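Local coordinates for protein N-deoxyribosyltransferase (Bacillus psychrosaccharolyticus, PDB 6EVS) that catalyses the transfer of 2-deoxyribose from one nucleobase to another, as a nucleoside deoxyribosyltransferase assembled from six copies of the chain, at residues V19-A22 with E23-R27; L41-V44 with E45-S48; S48-W51 with R52-F56; E125-F129 with A130-I134. One frame throughout, in Å; residues are numbered along the deposited sequence.

Contact 1: residues V19-A22 with E23-R27; sequences VSKA and EQVLR
Lys21 and Gln24 carry the side-chain hydrogen bond of this stretch of helix: Lys21 NZ donates to Gln24 OE1 at 2.9 Å, reaching the amide oxygen at a C=O...N angle of 134° with the ammonium group lifted out of the amide plane. A bend at chi2 (57°) carries the lysine's CD and CE past Val25 CG2 and brings NZ to the amide; the same side chain also packs on Trp121 of helix 121-126. Backbone bonds of the i to i+4 kind run through the same residues, Val25 N to Lys21 O (2.8 Å) and Gln24 N to Ser20 O (3.0 Å) among them.

Lys21 CE lies 3.7 Å from Val25 CG2, one turn on, while Val19 CG1 meets the carboxylate of Glu23 at OE2 (3.4 Å). The helix, 13-28, is the crossover of the beta-alpha-beta unit between strands 3-7 and 32-34, and its buried side bears Ala22 on Leu6 and Ile72 and Leu26 on Ile4 and Phe70.

The Glu23 carboxylate finds its polar partners outside the helix: OE1 makes a salt bridge with Arg37 and OE2 a hydrogen bond with Ser35, two grips that should hold the carboxylate's rotation.

Contact 2: residues L41-V44 with E45-S48; sequences LPEV and EFGS
Phe46 and Glu43 meet at the ring's edge: Glu43 OE2 sits close to the ring plane, 3.2 Å from Phe46 CD1, and the carboxylate is turned 63° against the ring. An acceptor oxygen facing the rim in this way lies near the weakly positive C-H edge. The placement deserves caution, because the modelled carboxylate crowds Leu41 O too tightly to be trusted in detail, the peptide bond between Pro42 and Glu43 is modelled cis in the same doubtful region, and this loop is largely exposed and touches crystal neighbours. As modelled, the Glu43 chain is folded at chi2, a bend that brings OE2 to the ring edge. Phe46 also meets the indole of Trp51, on the following helix, with the two ring planes inclined to each other.

Residues 45-48 form a type II beta turn. Gly47 takes its third position with a positive phi of 74°, a conformation that favours glycine, and the closing bond runs from Ser48 N to Glu45 O at 3.2 Å. Ser48 OG donates to the same carbonyl at 2.8 Å, giving Glu45 O two donors from one residue. The chi1 of Ser48 (65°) puts OG between the backbone N and the carbonyl carbon, facing back into the turn; Ser48 is also the N-cap of helix 49-65, which links the turn directly to the helix start.

Van der Waals contact is modest. Val44 CG1 approaches the Ser48 hydroxyl, 3.5 Å from OG, and the same valine rests on Glu50 and Trp51, while Leu41 lies against Val55.

Contact 3: residues S48-W51 with R52-F56; sequences SFEW and RTFVF
Residues 49-56 keep regular helical geometry from their N-cap, Arg52 N donating to Ser48 O at 2.9 Å and Val55 N to Trp51 O at 3.0 Å, while Trp51 N makes the capping bond to Ser48 OG, the hydroxyl shared with Glu45 O. Thr53 doubles one of the main-chain links: its OG1 donates to Phe49 O at 2.7 Å, and its own N reaches that oxygen from the opposite face of the carbonyl plane. The same hydroxyl oxygen lies over one face of the Phe49 ring, 3.3 Å from CE2 and offset toward the rim.

Phe49 CE1 sits over the guanidinium face of Arg52, 3.4 Å from NE, with the two planes 37° apart. One turn on from Trp51, Val55 CG2 lies over the pyrrole ring of the indole in a CH-pi contact, 3.8 Å from the centroid and 23° off the normal; Trp51 NE1 is held by Gln40 O. Glu50 lends Phe54 its CG methylene, 3.4 Å from CE2.

This end of helix 49-65 is packed against other chains. Arg52 NE forms a salt bridge with Asp112 of the second subunit, whose helix 108-111 presents Leu108 to Trp51 and Val55. Helix 49-65 of the third subunit brings its Phe54 and Phe49 against Phe49 and Phe54 here.

Contact 4: residues E125-F129 with A130-I134; sequences ENYDF and ATLPI
Tyr127 OH donates to Pro133 O at 2.6 Å, a short bond approaching 16° out of the carbonyl plane, with the acceptor at the edge of the phenol ring. The proline's CD comes within 3.7 Å of Tyr127 CZ, so its ring packs against the phenol beside the OH...O bond. Asp128 serves the turn in two ways. Its backbone O accepts from Leu132 N at 2.9 Å, an i to i+4 link, and its OD1 takes two weak bonds: the one from Ala130 N (3.1 Å) has the connectivity of an Asx turn, and a second comes from Thr131 N (3.3 Å). Chi1 at -166° sets CG anti to the backbone N, bringing OD1 within reach of the two N-H groups.

Further out, Tyr127 meets Phe118 edge-to-face, and His115 NE2 is hydrogen-bonded to Leu132 O. Phe129, whose ring face receives Tyr127 CD2, touches Leu26, Met97 and Ile68 and meets the ring of His31. The turn that follows helix 121-126 therefore lies against strands 68-72 and 96-99 and helix 13-28, while the fifth subunit reaches it with His62 on Thr131 O, from its own helix 49-65.

How the contacts relate
Contacts 2 and 3 are continuous: they share Ser48, their centres lie 7 Å apart, and Glu45 O packs on Trp51 CB at 3.1 Å. Contact 1 and contact 4 touch although far apart in sequence, Val25 CG2 to Glu125 OE1 at 3.6 Å and Leu26 CD2 to Phe129 CZ at 4.0 Å, their centres being about 17 Å apart. The two pairs sit well separated, the centres of contacts 2 and 4 about 37 Å apart and on opposite sides of the chain's centre. Contacts 3 and 4 both face other subunits, the first near the start of helix 49-65 and the second against that helix's later part in the fifth subunit.

Contact 1: residues V19-A22 with E23-R27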
loop_
_atom_site.group_PDB
_atom_site.type_symbol
_atom_site.label_atom_id
_atom_site.label_comp_id
_atom_site.label_asym_id
_atom_site.label_seq_id
_atom_site.Cartn_x
_atom_site.Cartn_y
_atom_site.Cartn_z
ATOM N N VAL A 19 -24.201 18.444 -3.491
ATOM C CA VAL A 19 -22.942 18.703 -2.784
ATOM C C VAL A 19 -23.173 19.649 -1.611
ATOM O O VAL A 19 -22.656 19.440 -0.508
ATOM C CB VAL A 19 -21.893 19.267 -3.763
ATOM C CG1 VAL A 19 -20.706 19.874 -2.998
ATOM C CG2 VAL A 19 -21.414 18.178 -4.697
ATOM N N SER A 20 -23.959 20.702 -1.837
ATOM C CA SER A 20 -24.260 21.685 -0.798
ATOM C C SER A 20 -24.965 21.047 0.395
ATOM O O SER A 20 -24.656 21.354 1.555
ATOM C CB SER A 20 -25.127 22.800 -1.404
ATOM O OG SER A 20 -25.548 23.724 -0.421
ATOM N N LYS A 21 -25.936 20.174 0.131
ATOM C CA LYS A 21 -26.631 19.501 1.220
ATOM C C LYS A 21 -25.685 18.572 1.964
ATOM O O LYS A 21 -25.730 18.494 3.197
ATOM C CB LYS A 21 -27.837 18.727 0.680
ATOM C CG LYS A 21 -28.622 17.944 1.742
ATOM C CD LYS A 21 -29.116 18.861 2.856
ATOM C CE LYS A 21 -30.228 18.222 3.671
ATOM N NZ LYS A 21 -30.849 19.216 4.598
ATOM N N ALA A 22 -24.818 17.869 1.228
ATOM C CA ALA A 22 -23.841 16.987 1.866
ATOM C C ALA A 22 -22.901 17.774 2.769
ATOM O O ALA A 22 -22.617 17.356 3.901
ATOM C CB ALA A 22 -23.040 16.218 0.814
ATOM N N GLU A 23 -22.384 18.902 2.271
ATOM C CA GLU A 23 -21.522 19.755 3.089
ATOM C C GLU A 23 -22.235 20.163 4.373
ATOM O O GLU A 23 -21.695 20.005 5.478
ATOM C CB GLU A 23 -21.098 20.995 2.305
ATOM C CG GLU A 23 -20.159 20.742 1.123
ATOM C CD GLU A 23 -20.135 21.931 0.160
ATOM O OE1 GLU A 23 -20.977 22.846 0.338
ATOM O OE2 GLU A 23 -19.278 21.956 -0.756
ATOM N N GLN A 24 -23.477 20.637 4.246
ATOM C CA GLN A 24 -24.230 21.108 5.403
ATOM C C GLN A 24 -24.501 19.978 6.389
ATOM O O GLN A 24 -24.341 20.148 7.602
ATOM C CB GLN A 24 -25.547 21.748 4.947
ATOM C CG GLN A 24 -26.610 21.802 6.041
ATOM C CD GLN A 24 -28.027 21.688 5.505
ATOM O OE1 GLN A 24 -28.781 20.783 5.877
ATOM N NE2 GLN A 24 -28.400 22.616 4.630
ATOM N N VAL A 25 -24.923 18.816 5.890
ATOM C CA VAL A 25 -25.279 17.721 6.790
ATOM C C VAL A 25 -24.042 17.217 7.526
ATOM O O VAL A 25 -24.048 17.066 8.757
ATOM C CB VAL A 25 -25.973 16.588 6.014
ATOM C CG1 VAL A 25 -26.003 15.304 6.852
ATOM C CG2 VAL A 25 -27.394 17.007 5.626
ATOM N N LEU A 26 -22.965 16.950 6.783
ATOM C CA LEU A 26 -21.791 16.348 7.407
ATOM C C LEU A 26 -21.094 17.330 8.336
ATOM O O LEU A 26 -20.553 16.920 9.369
ATOM C CB LEU A 26 -20.817 15.835 6.342
ATOM C CG LEU A 26 -21.368 14.736 5.429
ATOM C CD1 LEU A 26 -20.412 14.406 4.300
ATOM C CD2 LEU A 26 -21.693 13.478 6.228
ATOM N N ARG A 27 -21.120 18.626 8.005
ATOM C CA ARG A 27 -20.463 19.619 8.853
ATOM C C ARG A 27 -21.289 19.924 10.096
ATOM O O ARG A 27 -20.729 20.175 11.169
ATOM C CB ARG A 27 -20.191 20.897 8.052
ATOM C CG ARG A 27 -19.009 20.762 7.097
ATOM C CD ARG A 27 -18.635 22.088 6.396
ATOM N NE ARG A 27 -17.465 21.877 5.544
ATOM C CZ ARG A 27 -17.248 22.477 4.377
ATOM N NH1 ARG A 27 -18.123 23.351 3.905
ATOM N NH2 ARG A 27 -16.142 22.209 3.694
#

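Contact 2: residues L41-V44 with E45-S48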
loop_
_atom_site.group_PDB
_atom_site.type_symbol
_atom_site.label_atom_id
_atom_site.label_comp_id
_atom_site.label_asym_id
_atom_site.label_seq_id
_atom_site.Cartn_x
_atom_site.Cartn_y
_atom_site.Cartn_z
ATOM N N LEU A 41 -8.772 26.650 -6.221
ATOM C CA LEU A 41 -7.475 27.312 -6.083
ATOM C C LEU A 41 -7.549 28.762 -6.540
ATOM O O LEU A 41 -7.905 29.027 -7.691
ATOM C CB LEU A 41 -6.404 26.519 -6.839
ATOM C CG LEU A 41 -6.261 25.139 -6.174
ATOM C CD1 LEU A 41 -5.101 24.327 -6.743
ATOM C CD2 LEU A 41 -6.102 25.305 -4.668
ATOM N N PRO A 42 -7.236 29.730 -5.650
ATOM C CA PRO A 42 -7.526 31.138 -5.945
ATOM C C PRO A 42 -6.304 32.055 -6.016
ATOM O O PRO A 42 -5.853 32.563 -4.985
ATOM C CB PRO A 42 -8.434 31.532 -4.772
ATOM C CG PRO A 42 -8.030 30.552 -3.621
ATOM C CD PRO A 42 -7.071 29.525 -4.203
ATOM N N GLU A 43 -5.758 32.284 -7.208
ATOM C CA GLU A 43 -6.170 31.580 -8.413
ATOM C C GLU A 43 -5.016 31.474 -9.391
ATOM O O GLU A 43 -4.733 32.400 -10.147
ATOM C CB GLU A 43 -7.356 32.262 -9.105
ATOM C CG GLU A 43 -7.835 31.537 -10.370
ATOM C CD GLU A 43 -8.677 30.304 -10.072
ATOM O OE1 GLU A 43 -9.780 30.456 -9.512
ATOM O OE2 GLU A 43 -8.236 29.175 -10.385
ATOM N N VAL A 44 -4.331 30.335 -9.341
ATOM C CA VAL A 44 -3.564 29.884 -10.485
ATOM C C VAL A 44 -4.476 29.916 -11.703
ATOM O O VAL A 44 -5.672 29.620 -11.603
ATOM C CB VAL A 44 -3.018 28.468 -10.218
ATOM C CG1 VAL A 44 -2.661 27.769 -11.509
ATOM C CG2 VAL A 44 -1.821 28.530 -9.296
ATOM N N GLU A 45 -3.923 30.297 -12.858
ATOM C CA GLU A 45 -4.728 30.393 -14.073
ATOM C C GLU A 45 -5.521 29.115 -14.293
ATOM O O GLU A 45 -4.966 28.012 -14.256
ATOM C CB GLU A 45 -3.845 30.676 -15.289
ATOM C CG GLU A 45 -4.613 30.620 -16.610
ATOM C CD GLU A 45 -3.848 31.230 -17.758
ATOM O OE1 GLU A 45 -4.427 32.070 -18.484
ATOM O OE2 GLU A 45 -2.665 30.870 -17.936
ATOM N N PHE A 46 -6.830 29.272 -14.488
ATOM C CA PHE A 46 -7.690 28.111 -14.672
ATOM C C PHE A 46 -7.244 27.321 -15.895
ATOM O O PHE A 46 -6.868 27.893 -16.920
ATOM C CB PHE A 46 -9.158 28.538 -14.811
ATOM C CG PHE A 46 -10.107 27.691 -14.003
ATOM C CD1 PHE A 46 -10.157 27.809 -12.618
ATOM C CD2 PHE A 46 -10.928 26.757 -14.619
ATOM C CE1 PHE A 46 -11.015 27.024 -11.860
ATOM C CE2 PHE A 46 -11.789 25.969 -13.873
ATOM C CZ PHE A 46 -11.835 26.102 -12.487
ATOM N N GLY A 47 -7.229 25.995 -15.762
ATOM C CA GLY A 47 -6.917 25.128 -16.877
ATOM C C GLY A 47 -5.463 25.074 -17.286
ATOM O O GLY A 47 -5.121 24.293 -18.184
ATOM N N SER A 48 -4.595 25.875 -16.676
ATOM C CA SER A 48 -3.172 25.759 -16.947
ATOM C C SER A 48 -2.642 24.402 -16.468
ATOM O O SER A 48 -3.296 23.677 -15.702
ATOM C CB SER A 48 -2.413 26.892 -16.260
ATOM O OG SER A 48 -2.533 26.757 -14.849
#

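Contact 3: residues S48-W51 with R52-F56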
loop_
_atom_site.group_PDB
_atom_site.type_symbol
_atom_site.label_atom_id
_atom_site.label_comp_id
_atom_site.label_asym_id
_atom_site.label_seq_id
_atom_site.Cartn_x
_atom_site.Cartn_y
_atom_site.Cartn_z
ATOM N N SER A 48 -4.595 25.875 -16.676
ATOM C CA SER A 48 -3.172 25.759 -16.947
ATOM C C SER A 48 -2.642 24.402 -16.468
ATOM O O SER A 48 -3.296 23.677 -15.702
ATOM C CB SER A 48 -2.413 26.892 -16.260
ATOM O OG SER A 48 -2.533 26.757 -14.849
ATOM N N PHE A 49 -1.438 24.055 -16.935
ATOM C CA PHE A 49 -0.779 22.855 -16.416
ATOM C C PHE A 49 -0.548 22.962 -14.914
ATOM O O PHE A 49 -0.742 21.985 -14.180
ATOM C CB PHE A 49 0.551 22.604 -17.134
ATOM C CG PHE A 49 1.191 21.302 -16.744
ATOM C CD1 PHE A 49 0.771 20.120 -17.323
ATOM C CD2 PHE A 49 2.174 21.254 -15.775
ATOM C CE1 PHE A 49 1.324 18.913 -16.955
ATOM C CE2 PHE A 49 2.731 20.044 -15.402
ATOM C CZ PHE A 49 2.303 18.874 -15.998
ATOM N N GLU A 50 -0.115 24.134 -14.439
ATOM C CA GLU A 50 0.023 24.340 -12.999
ATOM C C GLU A 50 -1.289 24.065 -12.264
ATOM O O GLU A 50 -1.306 23.412 -11.212
ATOM C CB GLU A 50 0.499 25.767 -12.726
ATOM C CG GLU A 50 0.825 26.053 -11.271
ATOM C CD GLU A 50 1.585 27.341 -11.081
ATOM O OE1 GLU A 50 1.026 28.302 -10.495
ATOM O OE2 GLU A 50 2.756 27.418 -11.520
ATOM N N TRP A 51 -2.405 24.578 -12.800
ATOM C CA TRP A 51 -3.698 24.408 -12.143
ATOM C C TRP A 51 -4.135 22.945 -12.150
ATOM O O TRP A 51 -4.574 22.416 -11.117
ATOM C CB TRP A 51 -4.748 25.316 -12.815
ATOM C CG TRP A 51 -6.114 25.106 -12.260
ATOM C CD1 TRP A 51 -6.682 25.746 -11.194
ATOM C CD2 TRP A 51 -7.077 24.159 -12.721
ATOM N NE1 TRP A 51 -7.945 25.249 -10.963
ATOM C CE2 TRP A 51 -8.214 24.279 -11.893
ATOM C CE3 TRP A 51 -7.097 23.228 -13.766
ATOM C CZ2 TRP A 51 -9.354 23.494 -12.072
ATOM C CZ3 TRP A 51 -8.234 22.452 -13.944
ATOM C CH2 TRP A 51 -9.338 22.583 -13.093
ATOM N N ARG A 52 -3.986 22.263 -13.291
ATOM C CA ARG A 52 -4.344 20.846 -13.356
ATOM C C ARG A 52 -3.503 20.019 -12.376
ATOM O O ARG A 52 -4.014 19.110 -11.714
ATOM C CB ARG A 52 -4.190 20.334 -14.797
ATOM C CG ARG A 52 -2.964 19.466 -15.036
ATOM C CD ARG A 52 -2.800 18.956 -16.463
ATOM N NE ARG A 52 -1.891 17.804 -16.502
ATOM C CZ ARG A 52 -1.705 17.036 -17.572
ATOM N NH1 ARG A 52 -2.378 17.296 -18.690
ATOM N NH2 ARG A 52 -0.868 16.001 -17.524
ATOM N N THR A 53 -2.219 20.343 -12.250
ATOM C CA THR A 53 -1.338 19.594 -11.359
ATOM C C THR A 53 -1.717 19.817 -9.905
ATOM O O THR A 53 -1.843 18.855 -9.136
ATOM C CB THR A 53 0.112 19.994 -11.615
ATOM O OG1 THR A 53 0.404 19.831 -13.003
ATOM C CG2 THR A 53 1.084 19.153 -10.747
ATOM N N PHE A 54 -1.877 21.084 -9.501
ATOM C CA PHE A 54 -2.143 21.367 -8.095
ATOM C C PHE A 54 -3.495 20.815 -7.659
ATOM O O PHE A 54 -3.632 20.312 -6.539
ATOM C CB PHE A 54 -2.068 22.867 -7.836
ATOM C CG PHE A 54 -0.666 23.400 -7.801
ATOM C CD1 PHE A 54 0.407 22.552 -7.558
ATOM C CD2 PHE A 54 -0.416 24.745 -8.025
ATOM C CE1 PHE A 54 1.720 23.041 -7.532
ATOM C CE2 PHE A 54 0.886 25.235 -7.992
ATOM C CZ PHE A 54 1.952 24.378 -7.744
ATOM N N VAL A 55 -4.505 20.914 -8.520
ATOM C CA VAL A 55 -5.821 20.403 -8.151
ATOM C C VAL A 55 -5.763 18.894 -7.957
ATOM O O VAL A 55 -6.255 18.358 -6.953
ATOM C CB VAL A 55 -6.867 20.801 -9.206
ATOM C CG1 VAL A 55 -8.132 19.951 -9.027
ATOM C CG2 VAL A 55 -7.195 22.291 -9.103
ATOM N N PHE A 56 -5.179 18.182 -8.921
ATOM C CA PHE A 56 -5.008 16.740 -8.774
ATOM C C PHE A 56 -4.267 16.406 -7.486
ATOM O O PHE A 56 -4.733 15.598 -6.675
ATOM C CB PHE A 56 -4.258 16.180 -9.983
ATOM C CG PHE A 56 -4.073 14.689 -9.932
ATOM C CD1 PHE A 56 -5.065 13.827 -10.404
ATOM C CD2 PHE A 56 -2.925 14.158 -9.420
ATOM C CE1 PHE A 56 -4.886 12.436 -10.356
ATOM C CE2 PHE A 56 -2.736 12.757 -9.346
ATOM C CZ PHE A 56 -3.734 11.904 -9.814
#

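Contact 4: residues E125-F129 with A130-I134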
loop_
_atom_site.group_PDB
_atom_site.type_symbol
_atom_site.label_atom_id
_atom_site.label_comp_id
_atom_site.label_asym_id
_atom_site.label_seq_id
_atom_site.Cartn_x
_atom_site.Cartn_y
_atom_site.Cartn_z
ATOM N N GLU A 125 -27.777 11.180 9.071
ATOM C CA GLU A 125 -27.743 11.949 10.309
ATOM C C GLU A 125 -27.737 11.051 11.537
ATOM O O GLU A 125 -27.211 11.447 12.583
ATOM C CB GLU A 125 -28.917 12.926 10.353
ATOM C CG GLU A 125 -28.608 14.201 9.583
ATOM C CD GLU A 125 -29.831 14.847 8.971
ATOM O OE1 GLU A 125 -29.652 15.638 8.022
ATOM O OE2 GLU A 125 -30.960 14.577 9.435
ATOM N N ASN A 126 -28.290 9.842 11.426
ATOM C CA ASN A 126 -28.325 8.895 12.532
ATOM C C ASN A 126 -27.201 7.863 12.494
ATOM O O ASN A 126 -27.064 7.093 13.448
ATOM C CB ASN A 126 -29.675 8.173 12.559
ATOM C CG ASN A 126 -30.824 9.109 12.880
ATOM O OD1 ASN A 126 -30.670 10.065 13.644
ATOM N ND2 ASN A 126 -31.989 8.837 12.298
ATOM N N TYR A 127 -26.401 7.830 11.427
ATOM C CA TYR A 127 -25.319 6.858 11.309
ATOM C C TYR A 127 -24.273 7.058 12.405
ATOM O O TYR A 127 -23.906 8.190 12.736
ATOM C CB TYR A 127 -24.666 6.987 9.932
ATOM C CG TYR A 127 -23.634 5.934 9.620
ATOM C CD1 TYR A 127 -24.013 4.645 9.247
ATOM C CD2 TYR A 127 -22.271 6.229 9.692
ATOM C CE1 TYR A 127 -23.057 3.679 8.948
ATOM C CE2 TYR A 127 -21.317 5.276 9.388
ATOM C CZ TYR A 127 -21.711 4.003 9.022
ATOM O OH TYR A 127 -20.750 3.059 8.727
ATOM N N ASP A 128 -23.776 5.951 12.961
ATOM C CA ASP A 128 -22.746 6.005 13.998
ATOM C C ASP A 128 -21.380 6.025 13.322
ATOM O O ASP A 128 -20.825 4.977 12.986
ATOM C CB ASP A 128 -22.877 4.825 14.956
ATOM C CG ASP A 128 -22.058 5.011 16.227
ATOM O OD1 ASP A 128 -21.066 5.775 16.206
ATOM O OD2 ASP A 128 -22.407 4.391 17.251
ATOM N N PHE A 129 -20.833 7.230 13.133
ATOM C CA PHE A 129 -19.524 7.391 12.507
ATOM C C PHE A 129 -18.400 6.848 13.386
ATOM O O PHE A 129 -17.346 6.456 12.870
ATOM C CB PHE A 129 -19.263 8.871 12.215
ATOM C CG PHE A 129 -19.984 9.398 11.017
ATOM C CD1 PHE A 129 -21.320 9.760 11.103
ATOM C CD2 PHE A 129 -19.326 9.551 9.808
ATOM C CE1 PHE A 129 -21.988 10.272 9.994
ATOM C CE2 PHE A 129 -19.980 10.065 8.704
ATOM C CZ PHE A 129 -21.316 10.420 8.794
ATOM N N ALA A 130 -18.596 6.839 14.706
ATOM C CA ALA A 130 -17.550 6.374 15.615
ATOM C C ALA A 130 -17.266 4.886 15.419
ATOM O O ALA A 130 -16.106 4.478 15.292
ATOM C CB ALA A 130 -17.954 6.657 17.064
ATOM N N THR A 131 -18.321 4.060 15.389
ATOM C CA THR A 131 -18.172 2.614 15.265
ATOM C C THR A 131 -18.201 2.126 13.824
ATOM O O THR A 131 -17.759 0.998 13.559
ATOM C CB THR A 131 -19.267 1.890 16.052
ATOM O OG1 THR A 131 -20.553 2.319 15.595
ATOM C CG2 THR A 131 -19.145 2.183 17.543
ATOM N N LEU A 132 -18.722 2.934 12.899
ATOM C CA LEU A 132 -18.718 2.620 11.474
ATOM C C LEU A 132 -19.366 1.261 11.172
ATOM O O LEU A 132 -18.729 0.373 10.600
ATOM C CB LEU A 132 -17.292 2.679 10.943
ATOM C CG LEU A 132 -17.025 2.805 9.449
ATOM C CD1 LEU A 132 -16.818 4.273 9.082
ATOM C CD2 LEU A 132 -15.809 1.982 9.041
ATOM N N PRO A 133 -20.634 1.076 11.525
ATOM C CA PRO A 133 -21.273 -0.206 11.240
ATOM C C PRO A 133 -21.449 -0.390 9.742
ATOM O O PRO A 133 -21.516 0.573 8.967
ATOM C CB PRO A 133 -22.614 -0.106 11.971
ATOM C CG PRO A 133 -22.891 1.341 12.054
ATOM C CD PRO A 133 -21.572 2.030 12.146
ATOM N N ILE A 134 -21.464 -1.651 9.324
ATOM C CA ILE A 134 -21.618 -1.940 7.907
ATOM C C ILE A 134 -23.068 -1.691 7.515
ATOM O O ILE A 134 -23.991 -1.966 8.288
ATOM C CB ILE A 134 -21.155 -3.380 7.608
ATOM C CG1 ILE A 134 -21.015 -3.622 6.099
ATOM C CG2 ILE A 134 -22.016 -4.420 8.303
ATOM C CD1 ILE A 134 -20.534 -5.022 5.760
#